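Local coordinates for protein ORF 37 (Human herpesvirus 8 type M, PDB 3FHD) that cuts double-stranded and single-stranded DNA as a metal-dependent exonuclease and endonuclease, helping to process non-linear or branched viral DNA into unit-length genomes, at residues A[211-216]-A[242-247]; A[215-220]-A[363-368]; A[207-212]-A[265-270]; A[225-230]-A[256-261]. All blocks are in the same frame, centred on the assembly; numbering follows the deposited sequence.

Helix 203-217 starts three of the four contacts. Going along the chain, contact 3 (207-212 with 265-270) sets it on strand 262-269, closing a loop of 52 residues. Contact 1 (211-216 with 242-247) closes one of 25 by packing the helix on strand 244-245, the edge neighbour of strand 262-269, and both contacts supply magnesium ligands. Contact 2 (215-220 with 363-368) carries the end of the helix across to strand 362-367 of the same sheet, closes a loop of 142 residues and crosses contact 3. Contact 4 (225-230 with 256-261), closing 25 residues, is nested inside contacts 2 and 3, crosses contact 1, and joins the loop after strand 223-224 to the two-stranded sheet.

Contact 1 (A[211-216]-A[242-247]); sequences TLLATL and LDFAAN. With MG (magnesium ion), chain E.
Phe244 carries its CG anti to the backbone N (chi1 178°), which swings the ring off strand 244-245 toward helix 203-217, while Leu213, its CG anti to its own carbonyl carbon (chi1 -64°), brings CD1 past the rim of that ring. CB of Leu213 alone stands over the face, 3.9 Å from the centroid of the Phe244 ring and only 20° off its normal, a CH-pi contact displaced toward the rim. It is nearest to CE2 of Phe244, at 3.7 Å, and Leu213 CD1 lies at the CD2 side of the ring, 3.9 Å from Phe244 CD2. Next on the helix, Ala214 meets the far end of the ring: its CB lies 3.8 Å from Phe244 CE1, and its backbone N comes obliquely to CZ. The helix widens into a pi-type turn at 213-216, just where the ring is met. Tyr265 and Ile267 of strand 262-269 also touch Leu213, and His218 touches Phe244. One residue before Phe244, Asp243 binds the magnesium ion through OD2 at 2.4 Å, together with Glu266 OE2 and the carbonyl of Ile267; the carbonyl O of Asp243 accepts a hydrogen bond from Lys210 NZ. The chemistry therefore divides at Asp243: apolar contacts pack the ring of Phe244 against the helix, while the adjoining carboxylate belongs to the metal site of the PD-(D/E)XK nuclease core.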
loop_
_atom_site.group_PDB
_atom_site.type_symbol
_atom_site.label_atom_id
_atom_site.label_comp_id
_atom_site.label_asym_id
_atom_site.label_seq_id
_atom_site.Cartn_x
_atom_site.Cartn_y
_atom_site.Cartn_z
ATOM N N THR A 211 8.345 -13.284 -4.314
ATOM C CA THR A 211 8.668 -14.629 -4.849
ATOM C C THR A 211 8.592 -15.749 -3.804
ATOM O O THR A 211 8.091 -16.845 -4.103
ATOM C CB THR A 211 10.035 -14.670 -5.547
ATOM O OG1 THR A 211 10.099 -13.603 -6.495
ATOM C CG2 THR A 211 10.215 -16.008 -6.321
ATOM N N LEU A 212 9.104 -15.484 -2.604
ATOM C CA LEU A 212 8.991 -16.412 -1.468
ATOM C C LEU A 212 7.547 -16.734 -1.077
ATOM O O LEU A 212 7.207 -17.911 -0.865
ATOM C CB LEU A 212 9.745 -15.876 -0.248
ATOM C CG LEU A 212 11.280 -15.783 -0.325
ATOM C CD1 LEU A 212 11.844 -14.854 0.750
ATOM C CD2 LEU A 212 11.920 -17.178 -0.222
ATOM N N LEU A 213 6.708 -15.702 -0.975
ATOM C CA LEU A 213 5.291 -15.873 -0.652
ATOM C C LEU A 213 4.588 -16.699 -1.730
ATOM O O LEU A 213 3.909 -17.692 -1.441
ATOM C CB LEU A 213 4.612 -14.483 -0.473
ATOM C CG LEU A 213 5.135 -13.623 0.693
ATOM C CD1 LEU A 213 4.519 -12.191 0.782
ATOM C CD2 LEU A 213 4.962 -14.372 2.021
ATOM N N ALA A 214 4.785 -16.294 -2.985
ATOM C CA ALA A 214 4.144 -16.934 -4.135
ATOM C C ALA A 214 4.562 -18.409 -4.320
ATOM O O ALA A 214 3.713 -19.310 -4.468
ATOM C CB ALA A 214 4.454 -16.117 -5.388
ATOM N N THR A 215 5.872 -18.645 -4.286
ATOM C CA THR A 215 6.463 -19.956 -4.549
ATOM C C THR A 215 6.462 -20.921 -3.352
ATOM O O THR A 215 6.281 -22.151 -3.520
ATOM C CB THR A 215 7.911 -19.769 -5.041
ATOM O OG1 THR A 215 7.887 -18.949 -6.216
ATOM C CG2 THR A 215 8.555 -21.113 -5.366
ATOM N N LEU A 216 6.685 -20.401 -2.150
ATOM C CA LEU A 216 6.871 -21.287 -0.996
ATOM C C LEU A 216 5.687 -21.374 -0.059
ATOM O O LEU A 216 5.482 -22.411 0.572
ATOM C CB LEU A 216 8.158 -20.960 -0.225
ATOM C CG LEU A 216 9.470 -20.852 -1.026
ATOM C CD1 LEU A 216 10.617 -20.481 -0.108
ATOM C CD2 LEU A 216 9.814 -22.136 -1.814
ATOM N N LEU A 242 -1.283 -2.588 -3.135
ATOM C CA LEU A 242 -0.944 -3.724 -2.329
ATOM C C LEU A 242 0.362 -4.343 -2.808
ATOM O O LEU A 242 0.684 -4.255 -3.985
ATOM C CB LEU A 242 -2.045 -4.765 -2.402
ATOM C CG LEU A 242 -3.499 -4.350 -2.026
ATOM C CD1 LEU A 242 -4.450 -5.506 -2.249
ATOM C CD2 LEU A 242 -3.605 -3.850 -0.575
ATOM N N ASP A 243 1.086 -4.992 -1.906
ATOM C CA ASP A 243 2.328 -5.662 -2.329
ATOM C C ASP A 243 2.017 -7.033 -2.939
ATOM O O ASP A 243 2.536 -7.361 -4.002
ATOM C CB ASP A 243 3.297 -5.824 -1.149
ATOM C CG ASP A 243 3.762 -4.497 -0.578
ATOM O OD1 ASP A 243 3.565 -3.454 -1.225
ATOM O OD2 ASP A 243 4.335 -4.492 0.515
ATOM N N PHE A 244 1.215 -7.841 -2.250
ATOM C CA PHE A 244 0.945 -9.231 -2.663
ATOM C C PHE A 244 -0.373 -9.728 -2.091
ATOM O O PHE A 244 -0.706 -9.385 -0.963
ATOM C CB PHE A 244 2.078 -10.119 -2.112
ATOM C CG PHE A 244 1.905 -11.584 -2.406
ATOM C CD1 PHE A 244 2.252 -12.108 -3.641
ATOM C CD2 PHE A 244 1.382 -12.441 -1.444
ATOM C CE1 PHE A 244 2.070 -13.510 -3.900
ATOM C CE2 PHE A 244 1.187 -13.806 -1.703
ATOM C CZ PHE A 244 1.546 -14.337 -2.922
ATOM N N ALA A 245 -1.102 -10.570 -2.844
ATOM C CA ALA A 245 -2.293 -11.231 -2.319
ATOM C C ALA A 245 -2.410 -12.638 -2.866
ATOM O O ALA A 245 -2.062 -12.913 -4.036
ATOM C CB ALA A 245 -3.541 -10.427 -2.621
ATOM N N ALA A 246 -2.887 -13.527 -2.013
ATOM C CA ALA A 246 -3.173 -14.903 -2.421
ATOM C C ALA A 246 -4.696 -15.092 -2.504
ATOM O O ALA A 246 -5.447 -14.467 -1.744
ATOM C CB ALA A 246 -2.526 -15.888 -1.430
ATOM N N ASN A 247 -5.157 -15.923 -3.444
ATOM C CA ASN A 247 -6.613 -16.023 -3.803
ATOM C C ASN A 247 -7.246 -14.770 -4.436
ATOM O O ASN A 247 -8.353 -14.363 -4.064
ATOM C CB ASN A 247 -7.475 -16.447 -2.599
ATOM C CG ASN A 247 -7.139 -17.839 -2.082
ATOM O OD1 ASN A 247 -7.971 -18.749 -2.141
ATOM N ND2 ASN A 247 -5.937 -18.006 -1.548
HETATM MG MG MG E . 5.929 -2.871 1.264
#

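Contact 2 (A[215-220]-A[363-368]); sequences TLLHPD and DVYVLT
Strand 363-367 runs extended past the last turn of helix 203-217, and the backbones keep well apart: the closest CA atoms, of Leu217 and Tyr365, are 9.9 Å from each other. This is a helix end packed on the mixed central sheet of the PD-(D/E)XK nuclease fold, with long side chains bridging the gap. Leu217 and Tyr365 reach toward each other from the two backbones. CD1 of Leu217 rests over one face of the aromatic ring, 4.0 Å from the Tyr365 centroid and 18° off the ring normal, a CH-pi contact shifted toward the phenol end. There CD1 of Leu217 comes within 3.8 Å of Tyr365 CZ, while the second methyl, CD2, flanks the hydroxyl at 4.0 Å from Tyr365 OH. Val461 of strand 455-464 touches both side chains and places them beside the next strand of the sheet. After the helix, His218 turns aside to hydrogen-bond through NE2 to the hydroxyl of Tyr265. Farther along the strand, Leu367 sets its CG beside the backbone N (chi1 -52°), which carries its end back to the helix. Its meeting with Leu216 is a looser one between methyls, with Leu216 CD1 and Leu367 CD2 4.2 Å apart.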
loop_
_atom_site.group_PDB
_atom_site.type_symbol
_atom_site.label_atom_id
_atom_site.label_comp_id
_atom_site.label_asym_id
_atom_site.label_seq_id
_atom_site.Cartn_x
_atom_site.Cartn_y
_atom_site.Cartn_z
ATOM N N THR A 215 5.872 -18.645 -4.286
ATOM C CA THR A 215 6.463 -19.956 -4.549
ATOM C C THR A 215 6.462 -20.921 -3.352
ATOM O O THR A 215 6.281 -22.151 -3.520
ATOM C CB THR A 215 7.911 -19.769 -5.041
ATOM O OG1 THR A 215 7.887 -18.949 -6.216
ATOM C CG2 THR A 215 8.555 -21.113 -5.366
ATOM N N LEU A 216 6.685 -20.401 -2.150
ATOM C CA LEU A 216 6.871 -21.287 -0.996
ATOM C C LEU A 216 5.687 -21.374 -0.059
ATOM O O LEU A 216 5.482 -22.411 0.572
ATOM C CB LEU A 216 8.158 -20.960 -0.225
ATOM C CG LEU A 216 9.470 -20.852 -1.026
ATOM C CD1 LEU A 216 10.617 -20.481 -0.108
ATOM C CD2 LEU A 216 9.814 -22.136 -1.814
ATOM N N LEU A 217 4.903 -20.307 0.035
ATOM C CA LEU A 217 3.720 -20.292 0.912
ATOM C C LEU A 217 2.428 -20.556 0.161
ATOM O O LEU A 217 1.497 -21.106 0.723
ATOM C CB LEU A 217 3.590 -18.958 1.676
ATOM C CG LEU A 217 4.235 -18.849 3.066
ATOM C CD1 LEU A 217 5.730 -19.170 3.020
ATOM C CD2 LEU A 217 4.010 -17.437 3.662
ATOM N N HIS A 218 2.354 -20.136 -1.097
ATOM C CA HIS A 218 1.103 -20.278 -1.842
ATOM C C HIS A 218 1.323 -20.922 -3.221
ATOM O O HIS A 218 0.882 -20.394 -4.240
ATOM C CB HIS A 218 0.401 -18.915 -1.938
ATOM C CG HIS A 218 0.030 -18.330 -0.610
ATOM N ND1 HIS A 218 -1.048 -18.774 0.127
ATOM C CD2 HIS A 218 0.581 -17.317 0.105
ATOM C CE1 HIS A 218 -1.144 -18.065 1.239
ATOM N NE2 HIS A 218 -0.168 -17.172 1.249
ATOM N N PRO A 219 2.002 -22.084 -3.251
ATOM C CA PRO A 219 2.380 -22.652 -4.545
ATOM C C PRO A 219 1.167 -23.200 -5.309
ATOM O O PRO A 219 1.190 -23.246 -6.536
ATOM C CB PRO A 219 3.337 -23.786 -4.162
ATOM C CG PRO A 219 2.864 -24.234 -2.809
ATOM C CD PRO A 219 2.421 -22.936 -2.126
ATOM N N ASP A 220 0.127 -23.571 -4.563
ATOM C CA ASP A 220 -1.067 -24.244 -5.082
ATOM C C ASP A 220 -2.230 -23.294 -5.318
ATOM O O ASP A 220 -3.370 -23.729 -5.494
ATOM C CB ASP A 220 -1.524 -25.327 -4.096
ATOM C CG ASP A 220 -0.608 -26.545 -4.083
ATOM O OD1 ASP A 220 0.324 -26.642 -4.918
ATOM O OD2 ASP A 220 -0.830 -27.421 -3.226
ATOM N N ASP A 363 4.372 -16.753 12.135
ATOM C CA ASP A 363 5.083 -17.898 11.579
ATOM C C ASP A 363 6.490 -17.465 11.202
ATOM O O ASP A 363 6.657 -16.461 10.504
ATOM C CB ASP A 363 4.377 -18.431 10.335
ATOM C CG ASP A 363 3.034 -19.081 10.655
ATOM O OD1 ASP A 363 2.994 -19.947 11.536
ATOM O OD2 ASP A 363 2.018 -18.729 10.024
ATOM N N VAL A 364 7.499 -18.217 11.649
ATOM C CA VAL A 364 8.876 -17.920 11.241
ATOM C C VAL A 364 9.387 -18.995 10.273
ATOM O O VAL A 364 9.279 -20.157 10.569
ATOM C CB VAL A 364 9.815 -17.804 12.464
ATOM C CG1 VAL A 364 11.242 -17.510 12.004
ATOM C CG2 VAL A 364 9.303 -16.715 13.407
ATOM N N TYR A 365 9.944 -18.582 9.129
ATOM C CA TYR A 365 10.488 -19.494 8.119
ATOM C C TYR A 365 11.985 -19.279 8.005
ATOM O O TYR A 365 12.444 -18.227 7.573
ATOM C CB TYR A 365 9.855 -19.256 6.743
ATOM C CG TYR A 365 8.369 -19.376 6.748
ATOM C CD1 TYR A 365 7.767 -20.602 6.486
ATOM C CD2 TYR A 365 7.557 -18.281 7.069
ATOM C CE1 TYR A 365 6.393 -20.745 6.487
ATOM C CE2 TYR A 365 6.162 -18.414 7.093
ATOM C CZ TYR A 365 5.599 -19.671 6.810
ATOM O OH TYR A 365 4.233 -19.855 6.816
ATOM N N VAL A 366 12.752 -20.270 8.420
ATOM C CA VAL A 366 14.197 -20.237 8.216
ATOM C C VAL A 366 14.453 -20.813 6.825
ATOM O O VAL A 366 13.986 -21.909 6.511
ATOM C CB VAL A 366 14.927 -21.047 9.301
ATOM C CG1 VAL A 366 16.437 -21.113 9.009
ATOM C CG2 VAL A 366 14.653 -20.453 10.695
ATOM N N LEU A 367 15.174 -20.085 5.976
ATOM C CA LEU A 367 15.372 -20.578 4.619
ATOM C C LEU A 367 16.663 -21.377 4.502
ATOM O O LEU A 367 17.601 -21.139 5.265
ATOM C CB LEU A 367 15.339 -19.424 3.609
ATOM C CG LEU A 367 14.108 -18.496 3.705
ATOM C CD1 LEU A 367 14.318 -17.185 2.956
ATOM C CD2 LEU A 367 12.847 -19.223 3.217
ATOM N N THR A 368 16.710 -22.322 3.553
ATOM C CA THR A 368 17.962 -22.974 3.221
ATOM C C THR A 368 18.997 -21.989 2.679
ATOM O O THR A 368 18.676 -21.018 1.988
ATOM C CB THR A 368 17.804 -24.159 2.216
ATOM O OG1 THR A 368 17.175 -23.699 1.010
ATOM C CG2 THR A 368 17.004 -25.297 2.840
#

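Contact 3 (A[207-212]-A[265-270]); sequences EVVKTL and YEIKCR. With MG (magnesium ion), chain E.
Strand 262-269 of the PD-(D/E)XK nuclease core supplies two magnesium ligands and packs Ile267 on Val209 and Lys210 of helix 203-217, which also carries Glu206, a magnesium ligand in another structure of this protein but not bound to the metal here. The two elements run at 132° with their axes 8.7 Å apart. Ile267 fills the gap: its CG2 sits 3.6 Å from CB of Val209, with Val209 CG1 close beside it, as the two branched side chains pass side by side, running opposite ways. With CG1 set beside the backbone N (chi1 -71°) and an extended chi2 (159°), Ile267 points CD1 across the helix, against Lys210. The result is tight, 3.5 Å between Lys210 CG and Ile267 CD1. Beyond this point the extended lysine chain takes its ammonium group to the carbonyls of Asp243 and Leu225, with Glu207 as a longer salt-bridge partner. Val209 CG2 also faces the sulfur of Cys269, a loose contact. At the metal, the carbonyl O of Ile267 and OE2 of Glu266 each bind magnesium at 2.4 Å, joined by Asp243. Lys268 NZ forms a salt bridge of 2.9 Å to Glu266 OE2, approaching from above the carboxylate plane, and Gln402 holds OE1. OE2 of Glu266 is thus shared by magnesium and Lys268 NZ, while the apolar packing is consistent with holding Ile267, whose carbonyl binds the metal.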
loop_
_atom_site.group_PDB
_atom_site.type_symbol
_atom_site.label_atom_id
_atom_site.label_comp_id
_atom_site.label_asym_id
_atom_site.label_seq_id
_atom_site.Cartn_x
_atom_site.Cartn_y
_atom_site.Cartn_z
ATOM N N GLU A 207 10.773 -7.543 -4.021
ATOM C CA GLU A 207 10.429 -8.508 -5.065
ATOM C C GLU A 207 10.840 -9.923 -4.677
ATOM O O GLU A 207 10.155 -10.895 -5.044
ATOM C CB GLU A 207 11.087 -8.155 -6.415
ATOM C CG GLU A 207 10.430 -7.011 -7.180
ATOM C CD GLU A 207 8.951 -7.242 -7.427
ATOM O OE1 GLU A 207 8.580 -8.289 -8.026
ATOM O OE2 GLU A 207 8.159 -6.358 -7.030
ATOM N N VAL A 208 11.962 -10.043 -3.952
ATOM C CA VAL A 208 12.401 -11.355 -3.498
ATOM C C VAL A 208 11.392 -11.932 -2.514
ATOM O O VAL A 208 11.029 -13.121 -2.613
ATOM C CB VAL A 208 13.827 -11.336 -2.894
ATOM C CG1 VAL A 208 14.096 -12.622 -2.117
ATOM C CG2 VAL A 208 14.852 -11.182 -4.003
ATOM N N VAL A 209 10.943 -11.107 -1.562
ATOM C CA VAL A 209 9.934 -11.581 -0.626
ATOM C C VAL A 209 8.631 -12.007 -1.342
ATOM O O VAL A 209 8.042 -13.029 -0.970
ATOM C CB VAL A 209 9.632 -10.582 0.510
ATOM C CG1 VAL A 209 8.518 -11.137 1.452
ATOM C CG2 VAL A 209 10.916 -10.266 1.298
ATOM N N LYS A 210 8.185 -11.244 -2.342
ATOM C CA LYS A 210 6.996 -11.653 -3.139
ATOM C C LYS A 210 7.179 -13.039 -3.710
ATOM O O LYS A 210 6.265 -13.870 -3.624
ATOM C CB LYS A 210 6.727 -10.717 -4.324
ATOM C CG LYS A 210 6.263 -9.364 -3.950
ATOM C CD LYS A 210 5.680 -8.583 -5.123
ATOM C CE LYS A 210 5.769 -7.096 -4.756
ATOM N NZ LYS A 210 4.910 -6.172 -5.537
ATOM N N THR A 211 8.345 -13.284 -4.314
ATOM C CA THR A 211 8.668 -14.629 -4.849
ATOM C C THR A 211 8.592 -15.749 -3.804
ATOM O O THR A 211 8.091 -16.845 -4.103
ATOM C CB THR A 211 10.035 -14.670 -5.547
ATOM O OG1 THR A 211 10.099 -13.603 -6.495
ATOM C CG2 THR A 211 10.215 -16.008 -6.321
ATOM N N LEU A 212 9.104 -15.484 -2.604
ATOM C CA LEU A 212 8.991 -16.412 -1.468
ATOM C C LEU A 212 7.547 -16.734 -1.077
ATOM O O LEU A 212 7.207 -17.911 -0.865
ATOM C CB LEU A 212 9.745 -15.876 -0.248
ATOM C CG LEU A 212 11.280 -15.783 -0.325
ATOM C CD1 LEU A 212 11.844 -14.854 0.750
ATOM C CD2 LEU A 212 11.920 -17.178 -0.222
ATOM N N TYR A 265 -0.907 -9.433 1.940
ATOM C CA TYR A 265 0.386 -9.219 2.626
ATOM C C TYR A 265 1.060 -7.868 2.300
ATOM O O TYR A 265 1.183 -7.498 1.120
ATOM C CB TYR A 265 1.406 -10.335 2.293
ATOM C CG TYR A 265 1.012 -11.766 2.617
ATOM C CD1 TYR A 265 1.674 -12.482 3.615
ATOM C CD2 TYR A 265 0.014 -12.427 1.879
ATOM C CE1 TYR A 265 1.319 -13.818 3.892
ATOM C CE2 TYR A 265 -0.328 -13.748 2.135
ATOM C CZ TYR A 265 0.321 -14.437 3.142
ATOM O OH TYR A 265 -0.036 -15.736 3.412
ATOM N N GLU A 266 1.420 -7.123 3.343
ATOM C CA GLU A 266 2.273 -5.959 3.229
ATOM C C GLU A 266 3.734 -6.420 3.498
ATOM O O GLU A 266 4.013 -6.963 4.544
ATOM C CB GLU A 266 1.827 -4.890 4.225
ATOM C CG GLU A 266 2.730 -3.670 4.334
ATOM C CD GLU A 266 3.022 -2.965 2.994
ATOM O OE1 GLU A 266 2.119 -2.774 2.122
ATOM O OE2 GLU A 266 4.178 -2.544 2.841
ATOM N N ILE A 267 4.632 -6.176 2.551
ATOM C CA ILE A 267 6.008 -6.700 2.629
ATOM C C ILE A 267 6.957 -5.619 3.165
ATOM O O ILE A 267 6.888 -4.489 2.719
ATOM C CB ILE A 267 6.461 -7.230 1.240
ATOM C CG1 ILE A 267 5.717 -8.520 0.903
ATOM C CG2 ILE A 267 8.022 -7.432 1.164
ATOM C CD1 ILE A 267 5.677 -8.841 -0.555
ATOM N N LYS A 268 7.799 -5.950 4.158
ATOM C CA LYS A 268 8.842 -5.019 4.667
ATOM C C LYS A 268 10.190 -5.757 4.678
ATOM O O LYS A 268 10.210 -6.965 4.854
ATOM C CB LYS A 268 8.540 -4.570 6.113
ATOM C CG LYS A 268 7.184 -3.882 6.298
ATOM C CD LYS A 268 7.173 -2.574 5.497
ATOM C CE LYS A 268 5.795 -1.928 5.560
ATOM N NZ LYS A 268 5.685 -0.804 4.604
ATOM N N CYS A 269 11.288 -5.058 4.467
ATOM C CA CYS A 269 12.609 -5.691 4.594
ATOM C C CYS A 269 13.376 -5.023 5.707
ATOM O O CYS A 269 13.247 -3.798 5.896
ATOM C CB CYS A 269 13.363 -5.634 3.271
ATOM S SG CYS A 269 12.468 -6.333 1.898
ATOM N N ARG A 270 14.129 -5.807 6.486
ATOM C CA ARG A 270 14.858 -5.274 7.646
ATOM C C ARG A 270 16.339 -5.096 7.364
ATOM O O ARG A 270 17.123 -5.970 7.691
ATOM C CB ARG A 270 14.725 -6.236 8.814
ATOM C CG ARG A 270 13.313 -6.590 9.152
ATOM C CD ARG A 270 12.837 -5.652 10.188
ATOM N NE ARG A 270 12.612 -4.361 9.582
ATOM C CZ ARG A 270 12.400 -3.246 10.255
ATOM N NH1 ARG A 270 12.392 -3.268 11.575
ATOM N NH2 ARG A 270 12.184 -2.115 9.592
HETATM MG MG MG E . 5.929 -2.871 1.264
#

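Contact 4 (A[225-230]-A[256-261]); sequences LDYGFM and LQFDPN
Tyr227 pushes its ring like a flat wedge from the loop 225-230 toward strand 256-259, entering an approximate notch between Leu256 and Phe258. Leu256 crosses the tyrosine obliquely and presents CD1 to the CD1-CE1 side of the ring, although the modelled spacing there is too short to be trusted in detail. Phe258 reaches in from the strand to meet the wedge. The two aromatic planes are nearly parallel, at 5°, yet neither ring lies over the other: they meet rim to rim with centroids 5.9 Å apart. The rims touch where Tyr227 CE1 lies 3.8 Å from Phe258 CZ, and the hydroxyl passes obliquely beside the phenylalanine, 3.7 Å from OH of Tyr227 to CE1 of Phe258. A second bump comes from Met230, whose chain is extended at chi2 (169°) and carries SD to the outer end of the same phenylalanine. The sulfur sits in the ring plane at the edge, 3.8 Å from SD of Met230 to CZ of Phe258, a Met-aromatic contact 5.1 Å from the Phe258 centroid. Val248 of strand 248-250 touches Tyr227, Leu256 and Phe258, Glu145 of helix 134-147 lies against Tyr227, Met230 and Leu256, and Leu242 packs on both Met230 and Phe258. Backbone atoms of the loop are hydrogen-bonded to Gln151, Glu145, Arg146 and Thr148. The contact itself thus plugs the loop into the small antiparallel sheet by shape and dispersion, with the phenylalanine's CH edge turned to the polarisable sulfur.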
loop_
_atom_site.group_PDB
_atom_site.type_symbol
_atom_site.label_atom_id
_atom_site.label_comp_id
_atom_site.label_asym_id
_atom_site.label_seq_id
_atom_site.Cartn_x
_atom_site.Cartn_y
_atom_site.Cartn_z
ATOM N N LEU A 225 0.893 -10.787 -7.946
ATOM C CA LEU A 225 2.153 -10.185 -7.582
ATOM C C LEU A 225 2.219 -8.704 -7.947
ATOM O O LEU A 225 3.012 -7.991 -7.355
ATOM C CB LEU A 225 3.336 -10.955 -8.215
ATOM N N ASP A 226 1.413 -8.257 -8.917
ATOM C CA ASP A 226 1.456 -6.847 -9.350
ATOM C C ASP A 226 0.083 -6.131 -9.303
ATOM O O ASP A 226 -0.793 -6.385 -10.120
ATOM C CB ASP A 226 2.100 -6.704 -10.741
ATOM C CG ASP A 226 3.493 -7.322 -10.804
ATOM O OD1 ASP A 226 4.394 -6.832 -10.095
ATOM O OD2 ASP A 226 3.675 -8.311 -11.543
ATOM N N TYR A 227 -0.056 -5.235 -8.332
ATOM C CA TYR A 227 -1.260 -4.423 -8.085
ATOM C C TYR A 227 -0.959 -2.965 -8.363
ATOM O O TYR A 227 0.060 -2.476 -7.901
ATOM C CB TYR A 227 -1.614 -4.491 -6.594
ATOM C CG TYR A 227 -2.311 -5.765 -6.260
ATOM C CD1 TYR A 227 -3.667 -5.876 -6.503
ATOM C CD2 TYR A 227 -1.635 -6.856 -5.748
ATOM C CE1 TYR A 227 -4.344 -7.010 -6.228
ATOM C CE2 TYR A 227 -2.333 -8.041 -5.466
ATOM C CZ TYR A 227 -3.692 -8.088 -5.721
ATOM O OH TYR A 227 -4.479 -9.203 -5.485
ATOM N N GLY A 228 -1.896 -2.276 -9.017
ATOM C CA GLY A 228 -1.786 -0.847 -9.257
ATOM C C GLY A 228 -2.341 -0.055 -8.074
ATOM O O GLY A 228 -2.413 -0.545 -6.944
ATOM N N PHE A 229 -2.717 1.187 -8.338
ATOM C CA PHE A 229 -3.202 2.037 -7.286
ATOM C C PHE A 229 -4.750 2.000 -7.243
ATOM O O PHE A 229 -5.403 2.293 -8.233
ATOM C CB PHE A 229 -2.761 3.481 -7.536
ATOM C CG PHE A 229 -2.962 4.359 -6.329
ATOM C CD1 PHE A 229 -2.340 4.050 -5.112
ATOM C CD2 PHE A 229 -3.778 5.467 -6.403
ATOM C CE1 PHE A 229 -2.529 4.890 -3.962
ATOM C CE2 PHE A 229 -3.976 6.286 -5.306
ATOM C CZ PHE A 229 -3.363 5.992 -4.088
ATOM N N MET A 230 -5.293 1.607 -6.099
ATOM C CA MET A 230 -6.724 1.450 -5.915
ATOM C C MET A 230 -7.273 2.634 -5.142
ATOM O O MET A 230 -7.150 2.661 -3.914
ATOM C CB MET A 230 -6.994 0.177 -5.121
ATOM C CG MET A 230 -6.695 -1.050 -5.977
ATOM S SD MET A 230 -6.637 -2.663 -5.191
ATOM C CE MET A 230 -6.061 -2.303 -3.575
ATOM N N LEU A 256 -9.622 -6.834 -11.373
ATOM C CA LEU A 256 -9.322 -7.723 -10.233
ATOM C C LEU A 256 -10.551 -8.204 -9.486
ATOM O O LEU A 256 -11.538 -7.470 -9.343
ATOM C CB LEU A 256 -8.351 -7.071 -9.231
ATOM C CG LEU A 256 -6.866 -7.153 -9.596
ATOM C CD1 LEU A 256 -6.087 -6.225 -8.699
ATOM C CD2 LEU A 256 -6.301 -8.585 -9.537
ATOM N N GLN A 257 -10.460 -9.449 -9.021
ATOM C CA GLN A 257 -11.458 -10.075 -8.167
ATOM C C GLN A 257 -10.762 -10.555 -6.897
ATOM O O GLN A 257 -9.964 -11.502 -6.929
ATOM C CB GLN A 257 -12.125 -11.265 -8.875
ATOM C CG GLN A 257 -13.508 -10.974 -9.454
ATOM C CD GLN A 257 -14.254 -12.228 -9.954
ATOM O OE1 GLN A 257 -13.670 -13.303 -10.155
ATOM N NE2 GLN A 257 -15.545 -12.073 -10.172
ATOM N N PHE A 258 -11.073 -9.892 -5.787
ATOM C CA PHE A 258 -10.687 -10.344 -4.467
ATOM C C PHE A 258 -11.704 -11.384 -3.946
ATOM O O PHE A 258 -12.895 -11.088 -3.796
ATOM C CB PHE A 258 -10.644 -9.154 -3.500
ATOM C CG PHE A 258 -9.562 -8.152 -3.790
ATOM C CD1 PHE A 258 -8.236 -8.405 -3.418
ATOM C CD2 PHE A 258 -9.866 -6.936 -4.386
ATOM C CE1 PHE A 258 -7.215 -7.477 -3.666
ATOM C CE2 PHE A 258 -8.831 -5.974 -4.637
ATOM C CZ PHE A 258 -7.510 -6.265 -4.265
ATOM N N ASP A 259 -11.249 -12.606 -3.686
ATOM C CA ASP A 259 -12.078 -13.590 -2.987
ATOM C C ASP A 259 -12.395 -13.043 -1.585
ATOM O O ASP A 259 -11.507 -12.473 -0.934
ATOM C CB ASP A 259 -11.327 -14.924 -2.872
ATOM C CG ASP A 259 -12.207 -16.063 -2.393
ATOM O OD1 ASP A 259 -13.258 -16.316 -3.021
ATOM O OD2 ASP A 259 -11.835 -16.733 -1.401
ATOM N N PRO A 260 -13.652 -13.216 -1.112
ATOM C CA PRO A 260 -13.964 -12.850 0.282
ATOM C C PRO A 260 -13.008 -13.468 1.327
ATOM O O PRO A 260 -12.924 -12.957 2.432
ATOM C CB PRO A 260 -15.391 -13.391 0.487
ATOM C CG PRO A 260 -15.657 -14.292 -0.669
ATOM C CD PRO A 260 -14.844 -13.742 -1.805
ATOM N N ASN A 261 -12.281 -14.522 0.964
ATOM C CA ASN A 261 -11.284 -15.135 1.842
ATOM C C ASN A 261 -9.824 -15.055 1.308
ATOM O O ASN A 261 -9.001 -15.956 1.538
ATOM C CB ASN A 261 -11.657 -16.586 2.088
ATOM C CG ASN A 261 -12.956 -16.731 2.891
ATOM O OD1 ASN A 261 -13.095 -16.159 3.978
ATOM N ND2 ASN A 261 -13.909 -17.492 2.356
#